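Local structure of EchA1_1 (Mycobacterium avium subsp. paratuberculosis, 3R9T) at residues V41-E46 with L82-H87; Y95-I100 with G228-W233; I105-G110 with G190-A195; L172-A177 with G181-V186. The protein probably catalyses the reversible hydration of 2-enoyl-CoA thioesters to (3S)-3-hydroxyacyl-CoA in fatty acid metabolism, as a member of the enoyl-CoA hydratase/isomerase family. One frame throughout, in Å; residues are numbered along the deposited sequence.

Interaction 1. Residues V41-E46 with L82-H87; sequences VGDALE and LYHPDH
H84, two residues after L82 of the benzoic acid pocket, is the first residue of 82-87 to meet the helix, and it does so through one short hydrogen bond: its NE2 donates to OD1 of D43 over 2.7 Å, with an N-H...O angle of 152°. The carboxylate oxygen lies close to the imidazole plane, whereas the nitrogen reaches OD1 from above the carboxylate plane, the two flat groups being turned 55° apart. With CG anti to the backbone N (chi1 -170°), this torsion sets NE2 at D43 and the CD2 edge 4.4 Å from CA of G42. The other ring nitrogen, ND1, accepts from the backbone N of D86 at 3.1 Å, which helps fix the rotation of the ring. A type I turn from H84 to H87 then brings H87 back, with its CD2 over the centre of the H84 ring. NE2 of H87 and OE1 of E46 are 4.4 Å apart and share a water, which donates to OE1; ND1 of H87 bonds to E89. W90 stacks on H87, and another flank of helix 35-50 packs through V41 and A44 on strands 11-16 and 19-24.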
loop_
_atom_site.group_PDB
_atom_site.type_symbol
_atom_site.label_atom_id
_atom_site.label_comp_id
_atom_site.label_asym_id
_atom_site.label_seq_id
_atom_site.Cartn_x
_atom_site.Cartn_y
_atom_site.Cartn_z
ATOM N N VAL B 41 12.971 18.512 -20.154
ATOM C CA VAL B 41 11.818 17.869 -19.542
ATOM C C VAL B 41 11.067 18.838 -18.615
ATOM O O VAL B 41 9.833 18.988 -18.693
ATOM C CB VAL B 41 12.250 16.577 -18.806
ATOM C CG1 VAL B 41 11.102 16.052 -17.913
ATOM C CG2 VAL B 41 12.744 15.496 -19.815
ATOM N N GLY B 42 11.821 19.506 -17.749
ATOM C CA GLY B 42 11.259 20.435 -16.789
ATOM C C GLY B 42 10.542 21.595 -17.451
ATOM O O GLY B 42 9.431 21.931 -17.074
ATOM N N ASP B 43 11.153 22.220 -18.451
ATOM C CA ASP B 43 10.478 23.328 -19.136
ATOM C C ASP B 43 9.186 22.872 -19.848
ATOM O O ASP B 43 8.176 23.575 -19.814
ATOM C CB ASP B 43 11.426 24.022 -20.125
ATOM C CG ASP B 43 12.574 24.761 -19.440
ATOM O OD1 ASP B 43 12.577 24.920 -18.200
ATOM O OD2 ASP B 43 13.488 25.194 -20.174
ATOM N N ALA B 44 9.227 21.696 -20.474
ATOM C CA ALA B 44 8.067 21.138 -21.191
ATOM C C ALA B 44 6.927 20.829 -20.225
ATOM O O ALA B 44 5.763 21.124 -20.498
ATOM C CB ALA B 44 8.466 19.882 -21.963
ATOM N N LEU B 45 7.251 20.244 -19.078
ATOM C CA LEU B 45 6.231 20.036 -18.047
ATOM C C LEU B 45 5.604 21.347 -17.586
ATOM O O LEU B 45 4.390 21.425 -17.388
ATOM C CB LEU B 45 6.824 19.349 -16.825
ATOM C CG LEU B 45 6.944 17.838 -16.784
ATOM C CD1 LEU B 45 7.477 17.454 -15.398
ATOM C CD2 LEU B 45 5.603 17.146 -17.061
ATOM N N GLU B 46 6.427 22.372 -17.399
ATOM C CA GLU B 46 5.927 23.674 -16.955
ATOM C C GLU B 46 4.987 24.257 -18.017
ATOM O O GLU B 46 3.939 24.822 -17.691
ATOM C CB GLU B 46 7.118 24.605 -16.615
ATOM C CG GLU B 46 6.826 26.094 -16.462
ATOM C CD GLU B 46 8.102 26.927 -16.274
ATOM O OE1 GLU B 46 8.229 27.599 -15.227
ATOM O OE2 GLU B 46 8.981 26.906 -17.167
ATOM N N LEU B 82 22.518 17.041 -11.623
ATOM C CA LEU B 82 21.758 16.377 -12.676
ATOM C C LEU B 82 20.475 17.121 -12.971
ATOM O O LEU B 82 19.863 16.918 -14.019
ATOM C CB LEU B 82 21.474 14.930 -12.283
ATOM C CG LEU B 82 22.762 14.107 -12.077
ATOM C CD1 LEU B 82 22.428 12.656 -11.800
ATOM C CD2 LEU B 82 23.729 14.213 -13.261
ATOM N N TYR B 83 20.106 18.015 -12.063
ATOM C CA TYR B 83 18.811 18.664 -12.087
ATOM C C TYR B 83 18.769 19.862 -13.029
ATOM O O TYR B 83 19.783 20.229 -13.623
ATOM C CB TYR B 83 18.386 19.035 -10.658
ATOM C CG TYR B 83 19.294 19.986 -9.896
ATOM C CD1 TYR B 83 19.344 21.340 -10.218
ATOM C CD2 TYR B 83 20.058 19.545 -8.810
ATOM C CE1 TYR B 83 20.159 22.234 -9.514
ATOM C CE2 TYR B 83 20.882 20.437 -8.092
ATOM C CZ TYR B 83 20.924 21.782 -8.454
ATOM O OH TYR B 83 21.719 22.685 -7.762
ATOM N N HIS B 84 17.576 20.424 -13.204
ATOM C CA HIS B 84 17.406 21.643 -14.001
ATOM C C HIS B 84 18.163 22.732 -13.259
ATOM O O HIS B 84 17.843 23.007 -12.112
ATOM C CB HIS B 84 15.927 22.015 -14.084
ATOM C CG HIS B 84 15.603 23.109 -15.052
ATOM N ND1 HIS B 84 16.278 24.310 -15.087
ATOM C CD2 HIS B 84 14.625 23.202 -15.986
ATOM C CE1 HIS B 84 15.758 25.081 -16.026
ATOM N NE2 HIS B 84 14.748 24.436 -16.583
ATOM N N PRO B 85 19.170 23.348 -13.901
ATOM C CA PRO B 85 19.986 24.286 -13.110
ATOM C C PRO B 85 19.235 25.463 -12.482
ATOM O O PRO B 85 19.703 25.997 -11.479
ATOM C CB PRO B 85 21.026 24.825 -14.108
ATOM C CG PRO B 85 20.815 24.131 -15.388
ATOM C CD PRO B 85 19.630 23.221 -15.297
ATOM N N ASP B 86 18.114 25.876 -13.066
ATOM C CA ASP B 86 17.318 26.976 -12.504
ATOM C C ASP B 86 16.154 26.560 -11.616
ATOM O O ASP B 86 15.467 27.414 -11.029
ATOM C CB ASP B 86 16.810 27.827 -13.631
ATOM C CG ASP B 86 17.930 28.487 -14.372
ATOM O OD1 ASP B 86 19.031 28.670 -13.789
ATOM O OD2 ASP B 86 17.701 28.800 -15.539
ATOM N N HIS B 87 15.958 25.249 -11.506
ATOM C CA HIS B 87 14.832 24.691 -10.779
ATOM C C HIS B 87 15.270 23.467 -9.984
ATOM O O HIS B 87 14.816 22.347 -10.246
ATOM C CB HIS B 87 13.713 24.333 -11.757
ATOM C CG HIS B 87 13.037 25.528 -12.351
ATOM N ND1 HIS B 87 12.244 26.372 -11.606
ATOM C CD2 HIS B 87 13.055 26.033 -13.607
ATOM C CE1 HIS B 87 11.792 27.342 -12.380
ATOM N NE2 HIS B 87 12.260 27.153 -13.601
HETATM O O HOH W 1 10.422 28.899 -15.190
#

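Interaction 2. Residues Y95-I100 with G228-W233; sequences YVRHFI and GDEPGW
NH2 of R97 donates to OE2 of E230 at 2.7 Å, the shortest polar bond of this contact and the core of a salt bridge. The oxygen lies in the guanidinium plane and is met on its syn side, somewhat out of the carboxylate plane, though the N-H...O angle of 139° is bent; a second, weak bond of 3.4 Å runs from the same NH2 to OE1. E230 reaches the arginine by bending at chi2 (-58°), so that its carboxylate stands at the guanidinium edge. One face of that guanidinium lies flat on W233, planes 19° apart, with NE 3.3 Å from CD1 of the indole. The cation-pi contact is off-centre, CZ lying 4.0 Å from the centroid of the five-membered ring, while the methylene CD sits more squarely over this ring as a CH-pi contact. Because the R97 side chain is extended from CG to NE, its CB, CG and CD track along the indole before the charged end arrives. Arginine is thus held in two directions, by charge in its plane and by an aromatic face beneath it. At the far rim of the indole, CG2 of V96 touches CH2 at 3.6 Å. The contact fastens the first turn of helix 230-243 to the loop that leads into strand 104-108; F151 meets W233 edge-to-face, R152 binds both V96 O and D229, and V96 also packs on helix 115-122.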
loop_
_atom_site.group_PDB
_atom_site.type_symbol
_atom_site.label_atom_id
_atom_site.label_comp_id
_atom_site.label_asym_id
_atom_site.label_seq_id
_atom_site.Cartn_x
_atom_site.Cartn_y
_atom_site.Cartn_z
ATOM N N TYR B 95 11.752 16.469 -13.091
ATOM C CA TYR B 95 10.542 15.642 -13.201
ATOM C C TYR B 95 10.049 15.023 -11.895
ATOM O O TYR B 95 8.860 15.051 -11.628
ATOM C CB TYR B 95 10.789 14.515 -14.215
ATOM C CG TYR B 95 9.564 13.731 -14.662
ATOM C CD1 TYR B 95 8.789 14.174 -15.727
ATOM C CD2 TYR B 95 9.197 12.530 -14.048
ATOM C CE1 TYR B 95 7.688 13.480 -16.163
ATOM C CE2 TYR B 95 8.064 11.828 -14.469
ATOM C CZ TYR B 95 7.336 12.290 -15.565
ATOM O OH TYR B 95 6.208 11.639 -16.023
ATOM N N VAL B 96 10.953 14.446 -11.101
ATOM C CA VAL B 96 10.537 13.580 -9.975
ATOM C C VAL B 96 9.955 14.310 -8.764
ATOM O O VAL B 96 9.281 13.689 -7.925
ATOM C CB VAL B 96 11.639 12.614 -9.508
ATOM C CG1 VAL B 96 12.109 11.724 -10.648
ATOM C CG2 VAL B 96 12.803 13.367 -8.829
ATOM N N ARG B 97 10.224 15.611 -8.663
ATOM C CA ARG B 97 9.607 16.482 -7.655
ATOM C C ARG B 97 8.954 17.678 -8.350
ATOM O O ARG B 97 9.017 18.799 -7.860
ATOM C CB ARG B 97 10.670 16.966 -6.662
ATOM C CG ARG B 97 10.163 17.428 -5.338
ATOM C CD ARG B 97 11.378 17.640 -4.424
ATOM N NE ARG B 97 11.043 18.024 -3.064
ATOM C CZ ARG B 97 11.944 18.341 -2.134
ATOM N NH1 ARG B 97 13.247 18.330 -2.417
ATOM N NH2 ARG B 97 11.545 18.680 -0.912
ATOM N N HIS B 98 8.327 17.419 -9.492
ATOM C CA HIS B 98 7.692 18.443 -10.309
ATOM C C HIS B 98 6.223 18.093 -10.526
ATOM O O HIS B 98 5.834 17.623 -11.583
ATOM C CB HIS B 98 8.416 18.534 -11.645
ATOM C CG HIS B 98 8.058 19.729 -12.464
ATOM N ND1 HIS B 98 8.787 20.080 -13.581
ATOM C CD2 HIS B 98 7.075 20.655 -12.345
ATOM C CE1 HIS B 98 8.268 21.173 -14.112
ATOM N NE2 HIS B 98 7.230 21.542 -13.383
ATOM N N PHE B 99 5.415 18.348 -9.513
ATOM C CA PHE B 99 4.003 18.073 -9.596
ATOM C C PHE B 99 3.343 19.023 -10.589
ATOM O O PHE B 99 3.514 20.257 -10.517
ATOM C CB PHE B 99 3.307 18.229 -8.237
ATOM C CG PHE B 99 1.830 17.960 -8.312
ATOM C CD1 PHE B 99 1.352 16.661 -8.234
ATOM C CD2 PHE B 99 0.931 18.995 -8.548
ATOM C CE1 PHE B 99 -0.015 16.392 -8.358
ATOM C CE2 PHE B 99 -0.441 18.746 -8.656
ATOM C CZ PHE B 99 -0.906 17.444 -8.558
ATOM N N ILE B 100 2.580 18.424 -11.497
ATOM C CA ILE B 100 1.643 19.134 -12.356
ATOM C C ILE B 100 0.251 18.507 -12.239
ATOM O O ILE B 100 0.102 17.316 -11.952
ATOM C CB ILE B 100 2.106 19.210 -13.839
ATOM C CG1 ILE B 100 2.058 17.843 -14.538
ATOM C CG2 ILE B 100 3.486 19.890 -13.919
ATOM C CD1 ILE B 100 2.152 17.968 -16.076
ATOM N N GLY B 228 3.247 14.702 1.597
ATOM C CA GLY B 228 3.673 13.452 2.205
ATOM C C GLY B 228 5.063 12.991 1.804
ATOM O O GLY B 228 5.667 12.180 2.511
ATOM N N ASP B 229 5.582 13.498 0.680
ATOM C CA ASP B 229 6.930 13.133 0.224
ATOM C C ASP B 229 8.066 13.894 0.911
ATOM O O ASP B 229 9.239 13.500 0.802
ATOM C CB ASP B 229 7.076 13.358 -1.281
ATOM C CG ASP B 229 6.295 12.376 -2.118
ATOM O OD1 ASP B 229 5.773 11.359 -1.579
ATOM O OD2 ASP B 229 6.228 12.647 -3.348
ATOM N N GLU B 230 7.739 14.979 1.601
ATOM C CA GLU B 230 8.775 15.863 2.127
ATOM C C GLU B 230 9.733 15.168 3.109
ATOM O O GLU B 230 10.948 15.332 2.992
ATOM C CB GLU B 230 8.161 17.149 2.680
ATOM C CG GLU B 230 7.496 17.961 1.558
ATOM C CD GLU B 230 8.482 18.321 0.447
ATOM O OE1 GLU B 230 8.289 17.906 -0.719
ATOM O OE2 GLU B 230 9.482 18.999 0.748
ATOM N N PRO B 231 9.206 14.330 4.016
ATOM C CA PRO B 231 10.130 13.619 4.902
ATOM C C PRO B 231 11.039 12.654 4.145
ATOM O O PRO B 231 12.208 12.544 4.479
ATOM C CB PRO B 231 9.201 12.878 5.871
ATOM C CG PRO B 231 7.947 13.701 5.861
ATOM C CD PRO B 231 7.809 14.155 4.441
ATOM N N GLY B 232 10.496 11.985 3.136
ATOM C CA GLY B 232 11.286 11.113 2.271
ATOM C C GLY B 232 12.405 11.844 1.566
ATOM O O GLY B 232 13.538 11.358 1.536
ATOM N N TRP B 233 12.090 13.005 0.988
ATOM C CA TRP B 233 13.120 13.820 0.341
ATOM C C TRP B 233 14.180 14.266 1.334
ATOM O O TRP B 233 15.373 14.213 1.041
ATOM C CB TRP B 233 12.522 15.035 -0.353
ATOM C CG TRP B 233 11.756 14.697 -1.611
ATOM C CD1 TRP B 233 10.435 14.975 -1.859
ATOM C CD2 TRP B 233 12.251 14.035 -2.793
ATOM N NE1 TRP B 233 10.080 14.517 -3.098
ATOM C CE2 TRP B 233 11.170 13.947 -3.698
ATOM C CE3 TRP B 233 13.491 13.500 -3.172
ATOM C CZ2 TRP B 233 11.286 13.353 -4.959
ATOM C CZ3 TRP B 233 13.603 12.903 -4.437
ATOM C CH2 TRP B 233 12.501 12.826 -5.304
#

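Interaction 3. Residues I105-G110 with G190-A195; sequences IAAVNG and GSVLDA
V192, in the first turn of helix 192-204, carries this contact with a single short side chain directed at the strand. Its CB already stands 4.0 Å from the carbonyl oxygen of V108. From there the two methyl groups part along the strand. CG1, placed between the backbone N and the carbonyl carbon (chi1 83°), reaches N109, lying 3.7 Å from its CA and 3.8 Å from its CB. CG2, on the other branch, settles against the main chain of A107 and V108: it is 3.6 Å from V108 O, 3.7 Å from V108 N and 4.1 Å from CB of A107. The A107 methyl points at the helix and also approaches the backbone O of V192 at 4.0 Å; the CA atoms of A107 and V192 are 5.7 Å apart. V108 contributes through its main chain, its own side chain pointing away to the other face of the sheet. N109 offers its aliphatic part; its amide is occupied by the backbone of G61, G63 and S66, which fixes the turn at the strand's end. V127 of strand 125-129 lies beside V192 as well, and V58 of strand 56-61 beside A107. No hydrogen bond crosses between the segments, and the contact consists of apolar packing of V192 against main chain and small side chains; the small A107 is consistent with the close approach of the two backbones.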
loop_
_atom_site.group_PDB
_atom_site.type_symbol
_atom_site.label_atom_id
_atom_site.label_comp_id
_atom_site.label_asym_id
_atom_site.label_seq_id
_atom_site.Cartn_x
_atom_site.Cartn_y
_atom_site.Cartn_z
ATOM N N ILE B 105 2.076 10.088 -18.135
ATOM C CA ILE B 105 2.171 8.698 -18.491
ATOM C C ILE B 105 3.574 8.471 -19.001
ATOM O O ILE B 105 3.990 9.099 -19.979
ATOM C CB ILE B 105 1.186 8.362 -19.624
ATOM C CG1 ILE B 105 -0.248 8.740 -19.236
ATOM C CG2 ILE B 105 1.354 6.872 -20.058
ATOM C CD1 ILE B 105 -1.221 8.715 -20.437
ATOM N N ALA B 106 4.297 7.569 -18.359
ATOM C CA ALA B 106 5.590 7.130 -18.840
ATOM C C ALA B 106 5.411 6.052 -19.904
ATOM O O ALA B 106 4.758 5.050 -19.657
ATOM C CB ALA B 106 6.385 6.573 -17.690
ATOM N N ALA B 107 5.959 6.279 -21.092
ATOM C CA ALA B 107 5.902 5.306 -22.148
ATOM C C ALA B 107 7.293 4.711 -22.268
ATOM O O ALA B 107 8.185 5.293 -22.916
ATOM C CB ALA B 107 5.478 5.968 -23.424
ATOM N N VAL B 108 7.470 3.587 -21.582
ATOM C CA VAL B 108 8.765 2.957 -21.400
ATOM C C VAL B 108 9.092 2.047 -22.575
ATOM O O VAL B 108 8.545 0.941 -22.708
ATOM C CB VAL B 108 8.794 2.232 -20.080
ATOM C CG1 VAL B 108 10.122 1.561 -19.891
ATOM C CG2 VAL B 108 8.509 3.252 -18.947
ATOM N N ASN B 109 9.971 2.564 -23.434
ATOM C CA ASN B 109 10.300 1.943 -24.707
ATOM C C ASN B 109 11.442 0.929 -24.611
ATOM O O ASN B 109 11.679 0.161 -25.539
ATOM C CB ASN B 109 10.627 3.023 -25.752
ATOM C CG ASN B 109 11.683 3.994 -25.280
ATOM O OD1 ASN B 109 11.498 4.682 -24.267
ATOM N ND2 ASN B 109 12.804 4.058 -26.009
ATOM N N GLY B 110 12.169 0.936 -23.503
ATOM C CA GLY B 110 13.218 -0.058 -23.286
ATOM C C GLY B 110 13.773 0.026 -21.881
ATOM O O GLY B 110 13.013 0.185 -20.930
ATOM N N GLY B 190 7.756 -2.158 -29.734
ATOM C CA GLY B 190 7.676 -1.009 -30.638
ATOM C C GLY B 190 6.404 -0.172 -30.607
ATOM O O GLY B 190 6.336 0.867 -31.279
ATOM N N SER B 191 5.398 -0.602 -29.844
ATOM C CA SER B 191 4.074 0.060 -29.859
ATOM C C SER B 191 3.822 0.951 -28.634
ATOM O O SER B 191 2.689 1.408 -28.420
ATOM C CB SER B 191 2.938 -0.975 -29.979
ATOM O OG SER B 191 2.752 -1.728 -28.789
ATOM N N VAL B 192 4.860 1.219 -27.842
ATOM C CA VAL B 192 4.640 1.865 -26.531
ATOM C C VAL B 192 4.089 3.294 -26.632
ATOM O O VAL B 192 3.218 3.670 -25.849
ATOM C CB VAL B 192 5.862 1.799 -25.574
ATOM C CG1 VAL B 192 6.876 2.919 -25.857
ATOM C CG2 VAL B 192 5.376 1.897 -24.135
ATOM N N LEU B 193 4.530 4.075 -27.616
ATOM C CA LEU B 193 3.995 5.427 -27.748
ATOM C C LEU B 193 2.520 5.429 -28.138
ATOM O O LEU B 193 1.711 6.152 -27.536
ATOM C CB LEU B 193 4.819 6.268 -28.721
ATOM C CG LEU B 193 4.381 7.737 -28.826
ATOM C CD1 LEU B 193 4.282 8.439 -27.450
ATOM C CD2 LEU B 193 5.316 8.506 -29.759
ATOM N N ASP B 194 2.164 4.640 -29.151
ATOM C CA ASP B 194 0.761 4.535 -29.547
ATOM C C ASP B 194 -0.136 4.074 -28.400
ATOM O O ASP B 194 -1.224 4.621 -28.204
ATOM C CB ASP B 194 0.585 3.599 -30.745
ATOM C CG ASP B 194 0.983 4.239 -32.058
ATOM O OD1 ASP B 194 1.080 5.486 -32.149
ATOM O OD2 ASP B 194 1.185 3.470 -33.021
ATOM N N ALA B 195 0.334 3.085 -27.639
ATOM C CA ALA B 195 -0.415 2.572 -26.498
ATOM C C ALA B 195 -0.585 3.651 -25.437
ATOM O O ALA B 195 -1.664 3.795 -24.841
ATOM C CB ALA B 195 0.288 1.363 -25.915
#

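Interaction 4. Residues L172-A177 with G181-V186; sequences LSAAAA and GLINEV
The chain leaves helix 174-180 through a Schellman motif at G181, whose positive phi (95°) turns the N-H groups of L182 and I183 back to A177 O, which G181 N also approaches. All three bonds are weak; the shortest, from L182 N, measures 3.0 Å. Together they gather three donors round one carbonyl at the helix end. Beneath this backbone cluster, the methyl of A177 is embraced by two side chains of the returning segment, CD2 of L182 and CG1 of I183, each 4.0 Å from its CB. L182 extends with CG anti to the backbone N (chi1 177°), and its CD2 also meets CD2 of L172, where the two leucines touch by their branch ends. In I183, CG1 lies between its backbone N and carbonyl carbon (chi1 67°), which puts CD1 at A174 O, 3.5 Å away. Three residues on, CG2 of V186 packs against the same A174 carbonyl at 3.7 Å and, more loosely, its CB. At the opposite end of the helix, OG of S173 accepts from A176 N, an N-cap that closes the first turn. F134 of strand 133-135 touches both A177 and I183, and N184 bonds to the backbone of K160 of a second subunit. Alanines facing a leucine, an isoleucine and a valine thus make up a helix ending in a Schellman motif, packed on the chain that returns to strand 185-187, outermost within this chain in the mixed six-stranded sheet of the crotonase fold.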
loop_
_atom_site.group_PDB
_atom_site.type_symbol
_atom_site.label_atom_id
_atom_site.label_comp_id
_atom_site.label_asym_id
_atom_site.label_seq_id
_atom_site.Cartn_x
_atom_site.Cartn_y
_atom_site.Cartn_z
ATOM N N LEU B 172 13.744 -6.154 -12.625
ATOM C CA LEU B 172 12.365 -6.632 -12.623
ATOM C C LEU B 172 11.899 -6.574 -14.082
ATOM O O LEU B 172 12.102 -5.546 -14.735
ATOM C CB LEU B 172 11.527 -5.675 -11.748
ATOM C CG LEU B 172 10.084 -6.042 -11.405
ATOM C CD1 LEU B 172 10.017 -7.181 -10.393
ATOM C CD2 LEU B 172 9.339 -4.826 -10.879
ATOM N N SER B 173 11.320 -7.656 -14.617
ATOM C CA SER B 173 10.754 -7.605 -15.975
ATOM C C SER B 173 9.520 -6.715 -16.052
ATOM O O SER B 173 8.876 -6.422 -15.052
ATOM C CB SER B 173 10.358 -8.998 -16.481
ATOM O OG SER B 173 9.323 -9.563 -15.692
ATOM N N ALA B 174 9.165 -6.322 -17.263
ATOM C CA ALA B 174 7.940 -5.553 -17.477
ATOM C C ALA B 174 6.728 -6.346 -17.007
ATOM O O ALA B 174 5.851 -5.815 -16.338
ATOM C CB ALA B 174 7.795 -5.172 -18.934
ATOM N N ALA B 175 6.713 -7.631 -17.307
ATOM C CA ALA B 175 5.624 -8.477 -16.879
ATOM C C ALA B 175 5.496 -8.529 -15.352
ATOM O O ALA B 175 4.402 -8.413 -14.822
ATOM C CB ALA B 175 5.827 -9.859 -17.426
ATOM N N ALA B 176 6.616 -8.704 -14.656
ATOM C CA ALA B 176 6.575 -8.780 -13.187
ATOM C C ALA B 176 6.144 -7.423 -12.610
ATOM O O ALA B 176 5.372 -7.365 -11.643
ATOM C CB ALA B 176 7.935 -9.202 -12.610
ATOM N N ALA B 177 6.635 -6.342 -13.211
ATOM C CA ALA B 177 6.224 -4.999 -12.792
ATOM C C ALA B 177 4.729 -4.837 -12.940
ATOM O O ALA B 177 4.068 -4.302 -12.046
ATOM C CB ALA B 177 6.953 -3.934 -13.584
ATOM N N GLY B 181 1.454 -4.516 -9.952
ATOM C CA GLY B 181 0.603 -3.311 -10.003
ATOM C C GLY B 181 1.414 -2.041 -10.086
ATOM O O GLY B 181 0.911 -0.917 -9.974
ATOM N N LEU B 182 2.688 -2.222 -10.338
ATOM C CA LEU B 182 3.604 -1.111 -10.529
ATOM C C LEU B 182 3.613 -0.325 -11.867
ATOM O O LEU B 182 4.009 0.861 -11.935
ATOM C CB LEU B 182 4.985 -1.672 -10.380
ATOM C CG LEU B 182 6.105 -0.666 -10.620
ATOM C CD1 LEU B 182 6.037 0.451 -9.539
ATOM C CD2 LEU B 182 7.470 -1.337 -10.634
ATOM N N ILE B 183 3.348 -1.027 -12.948
ATOM C CA ILE B 183 3.062 -0.392 -14.221
ATOM C C ILE B 183 1.666 -0.861 -14.558
ATOM O O ILE B 183 1.153 -1.821 -13.948
ATOM C CB ILE B 183 4.086 -0.731 -15.315
ATOM C CG1 ILE B 183 4.011 -2.211 -15.706
ATOM C CG2 ILE B 183 5.507 -0.310 -14.864
ATOM C CD1 ILE B 183 4.834 -2.532 -16.959
ATOM N N ASN B 184 1.057 -0.191 -15.530
ATOM C CA ASN B 184 -0.328 -0.459 -15.912
ATOM C C ASN B 184 -0.530 -1.493 -16.998
ATOM O O ASN B 184 -1.518 -2.254 -16.948
ATOM C CB ASN B 184 -0.982 0.840 -16.333
ATOM C CG ASN B 184 -1.088 1.821 -15.184
ATOM O OD1 ASN B 184 -0.218 2.673 -15.010
ATOM N ND2 ASN B 184 -2.133 1.679 -14.367
ATOM N N GLU B 185 0.377 -1.507 -17.966
ATOM C CA GLU B 185 0.194 -2.362 -19.115
ATOM C C GLU B 185 1.500 -2.642 -19.857
ATOM O O GLU B 185 2.442 -1.853 -19.825
ATOM C CB GLU B 185 -0.897 -1.754 -19.988
ATOM C CG GLU B 185 -0.461 -0.817 -20.993
ATOM C CD GLU B 185 -1.566 -0.540 -21.994
ATOM O OE1 GLU B 185 -1.548 0.559 -22.537
ATOM O OE2 GLU B 185 -2.455 -1.390 -22.235
ATOM N N VAL B 186 1.541 -3.825 -20.461
ATOM C CA VAL B 186 2.671 -4.304 -21.217
ATOM C C VAL B 186 2.181 -4.440 -22.634
ATOM O O VAL B 186 1.101 -5.007 -22.862
ATOM C CB VAL B 186 3.184 -5.652 -20.680
ATOM C CG1 VAL B 186 4.398 -6.098 -21.458
ATOM C CG2 VAL B 186 3.576 -5.511 -19.195
#

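Overall arrangement
Chemistry follows burial in these four contacts. Interactions 1 and 2 are partly buried and rely on polar side chains, a histidine-carboxylate bond and a water bridge in one, a stacked and salt-bridged arginine in the other. Both use the long connection between helix 73-77 and strand 104-108, and they touch where L45 packs on Y95, H98 and I100. Interactions 3 and 4 are buried and mainly apolar, with main-chain bonds across the contact in interaction 4 alone. They serve the same sheet: strand 185-187 leads directly into helix 192-204, and A195 CB meets OE1 of E185. Interactions 1 and 4 lie on opposite sides of the chain's centre, their centres about 28 Å apart.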